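Local coordinates for glycoside hydrolase (Streptococcus pneumoniae serotype 4, PDB 6ORH), which probably hydrolyses alpha-L-fucosidic linkages as a family 29 glycoside hydrolase, joining a TIM-barrel-type catalytic domain to a galactose-binding-like beta-sandwich domain, at residues 333-344 with 355-366; 376-387 with 441-450. The protein carries 2 engineered substitutions. All coordinates share one frame; numbering follows the deposited sequence.

Contact 1: 333-344 with 355-366; sequences VSGPALSADFAC and SWASDADLPIQL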
loop_
_atom_site.group_PDB
_atom_site.type_symbol
_atom_site.label_atom_id
_atom_site.label_comp_id
_atom_site.label_asym_id
_atom_site.label_seq_id
_atom_site.Cartn_x
_atom_site.Cartn_y
_atom_site.Cartn_z
ATOM N N VAL A 333 28.767 -1.364 10.055
ATOM C CA VAL A 333 28.180 -1.620 8.745
ATOM C C VAL A 333 29.242 -2.153 7.787
ATOM O O VAL A 333 30.309 -1.563 7.645
ATOM C CB VAL A 333 27.535 -0.337 8.177
ATOM C CG1 VAL A 333 26.815 -0.644 6.870
ATOM C CG2 VAL A 333 26.581 0.318 9.159
ATOM N N SER A 334 28.938 -3.244 7.079
ATOM C CA SER A 334 29.844 -3.760 6.063
ATOM C C SER A 334 29.118 -3.842 4.729
ATOM O O SER A 334 27.889 -3.918 4.677
ATOM C CB SER A 334 30.351 -5.118 6.420
ATOM O OG SER A 334 29.274 -5.903 6.872
ATOM N N GLY A 335 29.928 -3.924 3.682
ATOM C CA GLY A 335 29.431 -3.942 2.328
ATOM C C GLY A 335 30.320 -3.066 1.475
ATOM O O GLY A 335 31.338 -2.532 1.941
ATOM N N PRO A 336 29.995 -2.921 0.183
ATOM C CA PRO A 336 30.852 -2.160 -0.716
ATOM C C PRO A 336 30.699 -0.668 -0.442
ATOM O O PRO A 336 29.645 -0.208 0.027
ATOM C CB PRO A 336 30.352 -2.601 -2.091
ATOM C CG PRO A 336 28.895 -2.911 -1.865
ATOM C CD PRO A 336 28.799 -3.497 -0.466
ATOM N N ALA A 337 31.760 0.088 -0.717
ATOM C CA ALA A 337 31.705 1.532 -0.572
ATOM C C ALA A 337 32.684 2.178 -1.541
ATOM O O ALA A 337 33.781 1.671 -1.772
ATOM C CB ALA A 337 31.940 1.984 0.860
ATOM N N LEU A 338 32.280 3.329 -2.072
ATOM C CA LEU A 338 32.978 3.957 -3.175
ATOM C C LEU A 338 34.399 4.333 -2.753
ATOM O O LEU A 338 35.334 4.186 -3.542
ATOM C CB LEU A 338 32.178 5.206 -3.583
ATOM C CG LEU A 338 32.720 6.007 -4.764
ATOM C CD1 LEU A 338 32.759 5.147 -6.022
ATOM C CD2 LEU A 338 31.842 7.225 -4.998
ATOM N N SER A 339 34.514 4.848 -1.524
ATOM C CA SER A 339 35.751 5.422 -0.996
ATOM C C SER A 339 35.588 5.654 0.503
ATOM O O SER A 339 34.505 5.532 1.053
ATOM C CB SER A 339 36.084 6.730 -1.699
ATOM O OG SER A 339 35.277 7.782 -1.209
ATOM N N ALA A 340 36.690 6.009 1.190
ATOM C CA ALA A 340 36.624 6.392 2.590
ATOM C C ALA A 340 35.667 7.559 2.830
ATOM O O ALA A 340 35.045 7.644 3.884
ATOM C CB ALA A 340 38.039 6.713 3.078
ATOM N N ASP A 341 35.577 8.477 1.859
ATOM C CA ASP A 341 34.727 9.652 1.988
ATOM C C ASP A 341 33.243 9.260 1.905
ATOM O O ASP A 341 32.402 10.028 2.366
ATOM C CB ASP A 341 35.077 10.705 0.937
ATOM C CG ASP A 341 36.397 11.433 1.176
ATOM O OD1 ASP A 341 36.958 11.288 2.271
ATOM O OD2 ASP A 341 36.837 12.153 0.277
ATOM N N PHE A 342 32.954 8.059 1.385
ATOM C CA PHE A 342 31.584 7.552 1.257
ATOM C C PHE A 342 31.461 6.202 1.966
ATOM O O PHE A 342 30.797 5.286 1.490
ATOM C CB PHE A 342 31.199 7.458 -0.231
ATOM C CG PHE A 342 31.070 8.825 -0.854
ATOM C CD1 PHE A 342 29.950 9.600 -0.611
ATOM C CD2 PHE A 342 32.107 9.369 -1.602
ATOM C CE1 PHE A 342 29.853 10.883 -1.135
ATOM C CE2 PHE A 342 32.010 10.649 -2.128
ATOM C CZ PHE A 342 30.882 11.408 -1.894
ATOM N N ALA A 343 32.138 6.062 3.117
ATOM C CA ALA A 343 32.228 4.766 3.765
ATOM C C ALA A 343 30.899 4.329 4.390
ATOM O O ALA A 343 30.072 5.147 4.796
ATOM C CB ALA A 343 33.326 4.803 4.821
ATOM N N CYS A 344 30.753 3.010 4.542
ATOM C CA CYS A 344 29.588 2.415 5.165
ATOM C C CYS A 344 29.324 2.965 6.565
ATOM O O CYS A 344 28.171 3.120 6.959
ATOM C CB CYS A 344 29.720 0.899 5.270
ATOM S SG CYS A 344 29.888 0.041 3.688
ATOM N N SER A 355 27.946 10.540 4.493
ATOM C CA SER A 355 27.068 9.670 3.715
ATOM C C SER A 355 27.849 8.520 3.071
ATOM O O SER A 355 29.079 8.559 2.991
ATOM C CB SER A 355 26.358 10.454 2.660
ATOM O OG SER A 355 27.252 10.686 1.596
ATOM N N TRP A 356 27.104 7.508 2.594
ATOM C CA TRP A 356 27.638 6.316 1.961
ATOM C C TRP A 356 27.190 6.297 0.499
ATOM O O TRP A 356 26.130 6.825 0.187
ATOM C CB TRP A 356 27.150 5.044 2.677
ATOM C CG TRP A 356 27.303 3.796 1.863
ATOM C CD1 TRP A 356 28.392 2.967 1.806
ATOM C CD2 TRP A 356 26.340 3.237 0.938
ATOM N NE1 TRP A 356 28.175 1.931 0.929
ATOM C CE2 TRP A 356 26.919 2.074 0.377
ATOM C CE3 TRP A 356 25.053 3.615 0.515
ATOM C CZ2 TRP A 356 26.262 1.282 -0.570
ATOM C CZ3 TRP A 356 24.400 2.816 -0.413
ATOM C CH2 TRP A 356 24.981 1.661 -0.945
ATOM N N ALA A 357 28.023 5.719 -0.359
ATOM C CA ALA A 357 27.739 5.515 -1.777
ATOM C C ALA A 357 28.534 4.308 -2.245
ATOM O O ALA A 357 29.536 3.946 -1.615
ATOM C CB ALA A 357 28.097 6.745 -2.582
ATOM N N SER A 358 28.067 3.656 -3.319
ATOM C CA SER A 358 28.789 2.556 -3.939
ATOM C C SER A 358 28.468 2.490 -5.430
ATOM O O SER A 358 27.301 2.599 -5.819
ATOM C CB SER A 358 28.464 1.247 -3.293
ATOM O OG SER A 358 29.194 0.208 -3.939
ATOM N N ASP A 359 29.509 2.282 -6.242
ATOM C CA ASP A 359 29.349 2.068 -7.673
ATOM C C ASP A 359 29.419 0.572 -7.987
ATOM O O ASP A 359 29.604 0.186 -9.141
ATOM C CB ASP A 359 30.393 2.877 -8.456
ATOM C CG ASP A 359 31.820 2.493 -8.096
ATOM O OD1 ASP A 359 31.992 1.709 -7.139
ATOM O OD2 ASP A 359 32.751 3.004 -8.749
ATOM N N ALA A 360 29.273 -0.282 -6.966
ATOM C CA ALA A 360 29.322 -1.725 -7.166
ATOM C C ALA A 360 28.110 -2.184 -7.974
ATOM O O ALA A 360 27.092 -1.493 -7.996
ATOM C CB ALA A 360 29.361 -2.453 -5.846
ATOM N N ASP A 361 28.215 -3.358 -8.602
ATOM C CA ASP A 361 27.087 -3.937 -9.326
ATOM C C ASP A 361 25.961 -4.268 -8.347
ATOM O O ASP A 361 26.213 -4.759 -7.248
ATOM C CB ASP A 361 27.494 -5.250 -10.005
ATOM C CG ASP A 361 28.462 -5.083 -11.163
ATOM O OD1 ASP A 361 28.685 -3.938 -11.589
ATOM O OD2 ASP A 361 28.984 -6.123 -11.640
ATOM N N LEU A 362 24.709 -4.059 -8.781
ATOM C CA LEU A 362 23.582 -4.460 -7.953
ATOM C C LEU A 362 23.343 -5.958 -8.122
ATOM O O LEU A 362 23.664 -6.516 -9.182
ATOM C CB LEU A 362 22.339 -3.649 -8.349
ATOM C CG LEU A 362 22.428 -2.119 -8.288
ATOM C CD1 LEU A 362 21.035 -1.544 -8.352
ATOM C CD2 LEU A 362 23.092 -1.608 -7.030
ATOM N N PRO A 363 22.823 -6.664 -7.092
ATOM C CA PRO A 363 22.417 -6.034 -5.826
ATOM C C PRO A 363 23.542 -5.625 -4.876
ATOM O O PRO A 363 24.600 -6.273 -4.804
ATOM C CB PRO A 363 21.543 -7.105 -5.168
ATOM C CG PRO A 363 22.128 -8.418 -5.667
ATOM C CD PRO A 363 22.583 -8.121 -7.084
ATOM N N ILE A 364 23.315 -4.506 -4.172
ATOM C CA ILE A 364 24.235 -4.058 -3.132
ATOM C C ILE A 364 23.688 -4.425 -1.759
ATOM O O ILE A 364 22.564 -4.072 -1.388
ATOM C CB ILE A 364 24.571 -2.556 -3.273
ATOM C CG1 ILE A 364 25.457 -2.271 -4.485
ATOM C CG2 ILE A 364 25.220 -2.025 -1.983
ATOM C CD1 ILE A 364 25.585 -0.810 -4.856
ATOM N N GLN A 365 24.527 -5.109 -0.969
ATOM C CA GLN A 365 24.075 -5.606 0.311
ATOM C C GLN A 365 24.869 -4.921 1.416
ATOM O O GLN A 365 26.088 -5.105 1.490
ATOM C CB GLN A 365 24.275 -7.120 0.359
ATOM C CG GLN A 365 23.890 -7.722 1.698
ATOM C CD GLN A 365 23.798 -9.216 1.554
ATOM O OE1 GLN A 365 22.999 -9.729 0.767
ATOM N NE2 GLN A 365 24.674 -9.918 2.250
ATOM N N LEU A 366 24.171 -4.128 2.236
ATOM C CA LEU A 366 24.743 -3.534 3.444
ATOM C C LEU A 366 24.289 -4.369 4.636
ATOM O O LEU A 366 23.106 -4.666 4.778
ATOM C CB LEU A 366 24.244 -2.086 3.587
ATOM C CG LEU A 366 24.746 -1.118 2.525
ATOM C CD1 LEU A 366 23.894 0.153 2.490
ATOM C CD2 LEU A 366 26.217 -0.793 2.793
HETATM O O HOH W 1 27.340 -6.870 3.100
HETATM O O HOH W 2 30.065 11.526 2.617
#
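The indole of W356 lies edge-on to the chain at P336, and its NE1 gives a short, nearly straight hydrogen bond to P336 O (2.7 Å, 165° at the hydrogen). The acceptor sits within 1° of the ring plane and the N-H arrives in the plane of the carbonyl. CG of W356 is anti to the backbone N (chi1 162°), which lays the five-membered ring beside C344. There C344 SG stands 4.5 Å from the centroid of that ring in an oblique sulfur-aromatic contact, SG also touches L366 CD2, and A337 CB comes within 3.8 Å of W356 NE1. The two faces of the indole are met near the rim by neighbours in its own segment, S358 N over one and L366 CD1 over the other.

The P336 ring packs with its CB against A360 CB and its CG on I364 CG2 (3.8 Å). L338 and D359 meet at about a right angle, the methyl CD1 of L338 resting on the carboxylate. The F342 ring presents its CD1 to A357 CB at 3.9 Å, while S355 OG approaches that ring at its edge.

Two backbone hydrogen bonds supplement these contacts: L338 N donates to A357 O (2.8 Å), and A357 N, weakly, to F342 O. The loop leaving strand 332-334 thus packs on segment 355-366, which touches both sheets of the F5/8 type C beta-sandwich. With the indole's one polar atom satisfied by a loop carbonyl, the in-plane bond, with C344 SG and A337 CB alongside, probably restrains the ring's rotation.

Contact 2: 376-387 with 441-450; sequences FDVIELREDLKL and LLTKISLYKT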
loop_
_atom_site.group_PDB
_atom_site.type_symbol
_atom_site.label_atom_id
_atom_site.label_comp_id
_atom_site.label_asym_id
_atom_site.label_seq_id
_atom_site.Cartn_x
_atom_site.Cartn_y
_atom_site.Cartn_z
ATOM N N PHE A 376 13.010 -4.107 17.484
ATOM C CA PHE A 376 12.603 -3.005 16.621
ATOM C C PHE A 376 11.501 -3.463 15.667
ATOM O O PHE A 376 11.254 -4.663 15.495
ATOM C CB PHE A 376 13.822 -2.438 15.891
ATOM C CG PHE A 376 14.561 -3.478 15.078
ATOM C CD1 PHE A 376 14.170 -3.779 13.782
ATOM C CD2 PHE A 376 15.644 -4.153 15.620
ATOM C CE1 PHE A 376 14.844 -4.739 13.040
ATOM C CE2 PHE A 376 16.318 -5.118 14.883
ATOM C CZ PHE A 376 15.914 -5.408 13.594
ATOM N N ASP A 377 10.814 -2.492 15.047
ATOM C CA ASP A 377 9.787 -2.786 14.064
ATOM C C ASP A 377 9.740 -1.695 12.993
ATOM O O ASP A 377 8.810 -1.701 12.190
ATOM C CB ASP A 377 8.396 -2.983 14.677
ATOM C CG ASP A 377 7.873 -1.821 15.520
ATOM O OD1 ASP A 377 8.620 -0.839 15.761
ATOM O OD2 ASP A 377 6.744 -1.951 16.004
ATOM N N VAL A 378 10.724 -0.786 13.005
ATOM C CA VAL A 378 10.799 0.252 11.977
ATOM C C VAL A 378 12.239 0.406 11.514
ATOM O O VAL A 378 13.147 0.586 12.324
ATOM C CB VAL A 378 10.279 1.618 12.461
ATOM C CG1 VAL A 378 10.275 2.611 11.283
ATOM C CG2 VAL A 378 8.889 1.514 13.061
ATOM N N ILE A 379 12.447 0.440 10.188
ATOM C CA ILE A 379 13.729 0.865 9.643
ATOM C C ILE A 379 13.537 2.193 8.896
ATOM O O ILE A 379 12.513 2.373 8.257
ATOM C CB ILE A 379 14.386 -0.229 8.763
ATOM C CG1 ILE A 379 15.834 0.134 8.412
ATOM C CG2 ILE A 379 13.529 -0.501 7.515
ATOM C CD1 ILE A 379 16.669 -0.964 7.733
ATOM N N GLU A 380 14.486 3.127 9.057
ATOM C CA GLU A 380 14.492 4.385 8.301
ATOM C C GLU A 380 15.724 4.422 7.395
ATOM O O GLU A 380 16.848 4.125 7.822
ATOM C CB GLU A 380 14.492 5.583 9.266
ATOM C CG GLU A 380 14.678 6.928 8.526
ATOM C CD GLU A 380 14.783 8.115 9.476
ATOM O OE1 GLU A 380 14.187 8.054 10.560
ATOM O OE2 GLU A 380 15.454 9.112 9.111
ATOM N N LEU A 381 15.528 4.787 6.111
ATOM C CA LEU A 381 16.611 4.975 5.157
ATOM C C LEU A 381 16.455 6.389 4.592
ATOM O O LEU A 381 15.313 6.849 4.429
ATOM C CB LEU A 381 16.442 3.964 4.009
ATOM C CG LEU A 381 16.367 2.476 4.376
ATOM C CD1 LEU A 381 16.149 1.641 3.110
ATOM C CD2 LEU A 381 17.627 2.022 5.094
ATOM N N ARG A 382 17.557 7.049 4.238
ATOM C CA ARG A 382 17.469 8.354 3.569
ATOM C C ARG A 382 18.475 8.433 2.425
ATOM O O ARG A 382 19.650 8.056 2.554
ATOM C CB ARG A 382 17.814 9.509 4.518
ATOM C CG ARG A 382 16.870 9.639 5.704
ATOM C CD ARG A 382 17.038 11.024 6.328
ATOM N NE ARG A 382 16.261 11.153 7.549
ATOM C CZ ARG A 382 16.052 12.328 8.150
ATOM N NH1 ARG A 382 16.554 13.428 7.608
ATOM N NH2 ARG A 382 15.344 12.395 9.264
ATOM N N GLU A 383 18.013 8.972 1.291
ATOM C CA GLU A 383 18.897 9.270 0.176
ATOM C C GLU A 383 19.527 10.642 0.349
ATOM O O GLU A 383 19.200 11.365 1.283
ATOM C CB GLU A 383 18.172 9.224 -1.177
ATOM C CG GLU A 383 17.976 7.815 -1.654
ATOM C CD GLU A 383 17.317 7.735 -3.016
ATOM O OE1 GLU A 383 16.069 7.903 -3.066
ATOM O OE2 GLU A 383 18.026 7.394 -3.985
ATOM N N ASP A 384 20.461 10.990 -0.536
ATOM C CA ASP A 384 20.972 12.346 -0.532
ATOM C C ASP A 384 20.417 13.093 -1.740
ATOM O O ASP A 384 20.984 13.025 -2.824
ATOM C CB ASP A 384 22.508 12.386 -0.537
ATOM C CG ASP A 384 23.092 13.793 -0.528
ATOM O OD1 ASP A 384 22.326 14.797 -0.529
ATOM O OD2 ASP A 384 24.337 13.885 -0.550
ATOM N N LEU A 385 19.292 13.770 -1.550
ATOM C CA LEU A 385 18.575 14.258 -2.721
ATOM C C LEU A 385 19.269 15.466 -3.341
ATOM O O LEU A 385 18.883 15.870 -4.432
ATOM C CB LEU A 385 17.109 14.563 -2.376
ATOM C CG LEU A 385 16.222 13.380 -1.999
ATOM C CD1 LEU A 385 14.771 13.838 -1.927
ATOM C CD2 LEU A 385 16.375 12.186 -2.949
ATOM N N LYS A 386 20.302 16.033 -2.682
ATOM C CA LYS A 386 21.073 17.072 -3.360
ATOM C C LYS A 386 21.755 16.499 -4.597
ATOM O O LYS A 386 22.166 17.250 -5.485
ATOM C CB LYS A 386 22.167 17.613 -2.436
ATOM C CG LYS A 386 21.607 18.312 -1.211
ATOM C CD LYS A 386 22.654 18.716 -0.181
ATOM C CE LYS A 386 22.009 19.529 0.926
ATOM N NZ LYS A 386 22.971 20.467 1.553
ATOM N N LEU A 387 21.895 15.175 -4.654
ATOM C CA LEU A 387 22.492 14.516 -5.806
ATOM C C LEU A 387 21.433 13.771 -6.635
ATOM O O LEU A 387 21.752 13.016 -7.562
ATOM C CB LEU A 387 23.616 13.592 -5.317
ATOM C CG LEU A 387 24.935 14.306 -5.017
ATOM C CD1 LEU A 387 25.747 13.554 -3.976
ATOM C CD2 LEU A 387 25.749 14.519 -6.292
ATOM N N LEU A 441 23.290 6.446 -3.136
ATOM C CA LEU A 441 23.789 7.101 -1.927
ATOM C C LEU A 441 22.734 6.955 -0.836
ATOM O O LEU A 441 21.526 7.101 -1.085
ATOM C CB LEU A 441 24.031 8.592 -2.169
ATOM C CG LEU A 441 25.103 8.938 -3.196
ATOM C CD1 LEU A 441 24.434 9.273 -4.519
ATOM C CD2 LEU A 441 25.927 10.129 -2.715
ATOM N N LEU A 442 23.198 6.760 0.403
ATOM C CA LEU A 442 22.307 6.857 1.549
ATOM C C LEU A 442 23.043 7.676 2.603
ATOM O O LEU A 442 24.270 7.548 2.711
ATOM C CB LEU A 442 21.996 5.472 2.123
ATOM C CG LEU A 442 21.118 4.530 1.294
ATOM C CD1 LEU A 442 21.075 3.178 1.985
ATOM C CD2 LEU A 442 19.702 5.102 1.168
ATOM N N THR A 443 22.294 8.472 3.374
ATOM C CA THR A 443 22.897 9.325 4.391
ATOM C C THR A 443 22.768 8.724 5.785
ATOM O O THR A 443 23.479 9.148 6.702
ATOM C CB THR A 443 22.283 10.728 4.395
ATOM O OG1 THR A 443 20.893 10.676 4.760
ATOM C CG2 THR A 443 22.458 11.428 3.063
ATOM N N LYS A 444 21.888 7.744 5.946
ATOM C CA LYS A 444 21.488 7.291 7.270
ATOM C C LYS A 444 20.692 5.994 7.141
ATOM O O LYS A 444 19.884 5.823 6.202
ATOM C CB LYS A 444 20.546 8.338 7.875
ATOM C CG LYS A 444 20.098 8.132 9.318
ATOM C CD LYS A 444 19.055 9.202 9.608
ATOM C CE LYS A 444 18.111 8.872 10.732
ATOM N NZ LYS A 444 17.182 9.990 10.943
ATOM N N ILE A 445 20.946 5.068 8.080
ATOM C CA ILE A 445 20.051 3.959 8.368
ATOM C C ILE A 445 19.791 3.993 9.875
ATOM O O ILE A 445 20.753 4.049 10.648
ATOM C CB ILE A 445 20.623 2.589 7.943
ATOM C CG1 ILE A 445 20.864 2.493 6.431
ATOM C CG2 ILE A 445 19.719 1.460 8.418
ATOM C CD1 ILE A 445 21.845 1.417 6.049
ATOM N N SER A 446 18.512 4.046 10.248
ATOM C CA SER A 446 18.077 4.074 11.641
ATOM C C SER A 446 17.088 2.941 11.898
ATOM O O SER A 446 16.449 2.452 10.965
ATOM C CB SER A 446 17.496 5.433 12.020
ATOM O OG SER A 446 18.501 6.453 11.871
ATOM N N LEU A 447 16.966 2.522 13.171
ATOM C CA LEU A 447 16.019 1.505 13.596
ATOM C C LEU A 447 15.282 2.017 14.829
ATOM O O LEU A 447 15.912 2.610 15.717
ATOM C CB LEU A 447 16.764 0.215 13.971
ATOM C CG LEU A 447 17.406 -0.547 12.809
ATOM C CD1 LEU A 447 18.350 -1.628 13.341
ATOM C CD2 LEU A 447 16.325 -1.156 11.918
ATOM N N TYR A 448 13.968 1.786 14.844
ATOM C CA TYR A 448 13.132 2.211 15.963
ATOM C C TYR A 448 12.126 1.136 16.350
ATOM O O TYR A 448 11.769 0.249 15.566
ATOM C CB TYR A 448 12.328 3.474 15.635
ATOM C CG TYR A 448 13.110 4.580 14.982
ATOM C CD1 TYR A 448 14.037 5.348 15.689
ATOM C CD2 TYR A 448 12.894 4.892 13.644
ATOM C CE1 TYR A 448 14.743 6.382 15.095
ATOM C CE2 TYR A 448 13.603 5.912 13.034
ATOM C CZ TYR A 448 14.522 6.656 13.748
ATOM O OH TYR A 448 15.226 7.654 13.147
ATOM N N LYS A 449 11.648 1.268 17.597
ATOM C CA LYS A 449 10.489 0.540 18.069
ATOM C C LYS A 449 9.309 1.503 18.240
ATOM O O LYS A 449 9.400 2.470 19.003
ATOM C CB LYS A 449 10.825 -0.125 19.414
ATOM C CG LYS A 449 9.690 -0.943 20.027
ATOM C CD LYS A 449 9.173 -2.053 19.141
ATOM C CE LYS A 449 7.870 -2.660 19.621
ATOM N NZ LYS A 449 6.702 -1.786 19.365
ATOM N N THR A 450 8.184 1.175 17.600
ATOM C CA THR A 450 6.967 1.963 17.746
ATOM C C THR A 450 6.487 1.922 19.193
ATOM O O THR A 450 6.643 0.915 19.885
ATOM C CB THR A 450 5.829 1.501 16.827
ATOM O OG1 THR A 450 5.437 0.159 17.104
ATOM C CG2 THR A 450 6.130 1.663 15.349
HETATM O O HOH W 3 20.587 7.436 -3.754
#
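E380 and S446 form a hydrogen-bonded antiparallel pair, with E380 N to S446 O at 2.8 Å and a return bond from S446 N to E380 O. They join strands 378-382 and 444-448, which run at 164° and whose axes approach to 4.6 Å; I379-L447 and L381-I445 are non-hydrogen-bonded pairs. At one end D377 N and V378 N both donate to Y448 O, a classic beta bulge. Toward the other end T443 N bonds to R382 O.

Polar side chains gather on the face that carries E380, S446 and Y448. The E380 side chain runs out straight, with CG opposite the amide nitrogen (chi1 173°), and carries the carboxylate across to the partner strand. OE1 receives the Y448 hydroxyl (2.8 Å) from above the carboxylate plane but in the plane of the phenol ring. OE2 accepts two short bonds: K444 NZ comes from above the plane (2.7 Å), whereas R382 NE meets it nearly end-on, with a weaker bond from R382 NH2. This shared acceptor probably offsets the closeness of the two cations. Within the bulge, D377 uses the syn lone pair of each oxygen, OD1 for T450 N (2.8 Å) and OD2 for T450 OG1 (2.7 Å); K449 NZ adds a long salt bridge to OD2.

I379, L381, I445 and L447 make the opposite, apolar face, where L381 CD2 abuts I445 CG1 at 3.5 Å. From before the corner at 377, F376 takes L447 CD2 over its ring in a CH-pi contact, 4.2 Å from the centroid. F376 reaches both strands 391-400 and 428-436 of the other sheet, L381 the first and L447 the second. Two antiparallel sheets packed face to face are typical of the F5/8 type C beta-sandwich; T443 is a calcium ligand in another structure of this protein, with none bound here.

In the fold
Both contacts belong to the F5/8 type C region and meet directly, since strand 356-357 of contact 1 pairs with strand 441-448 of contact 2 through W356 N and L442 O. Contact 1 is partly buried and lies farther from the chain's centre: loops fold over an end of the sandwich, and its second segment reaches both sheets. Contact 2 is buried within a single sheet. The chemistry follows: isolated backbone bonds and an indole-carbonyl bond serve the loops, whereas regular strand pairing, with a largely polar and an apolar face, serves the sheet. S355 of contact 1 also touches T443 of contact 2, at a calcium site that is without its metal here.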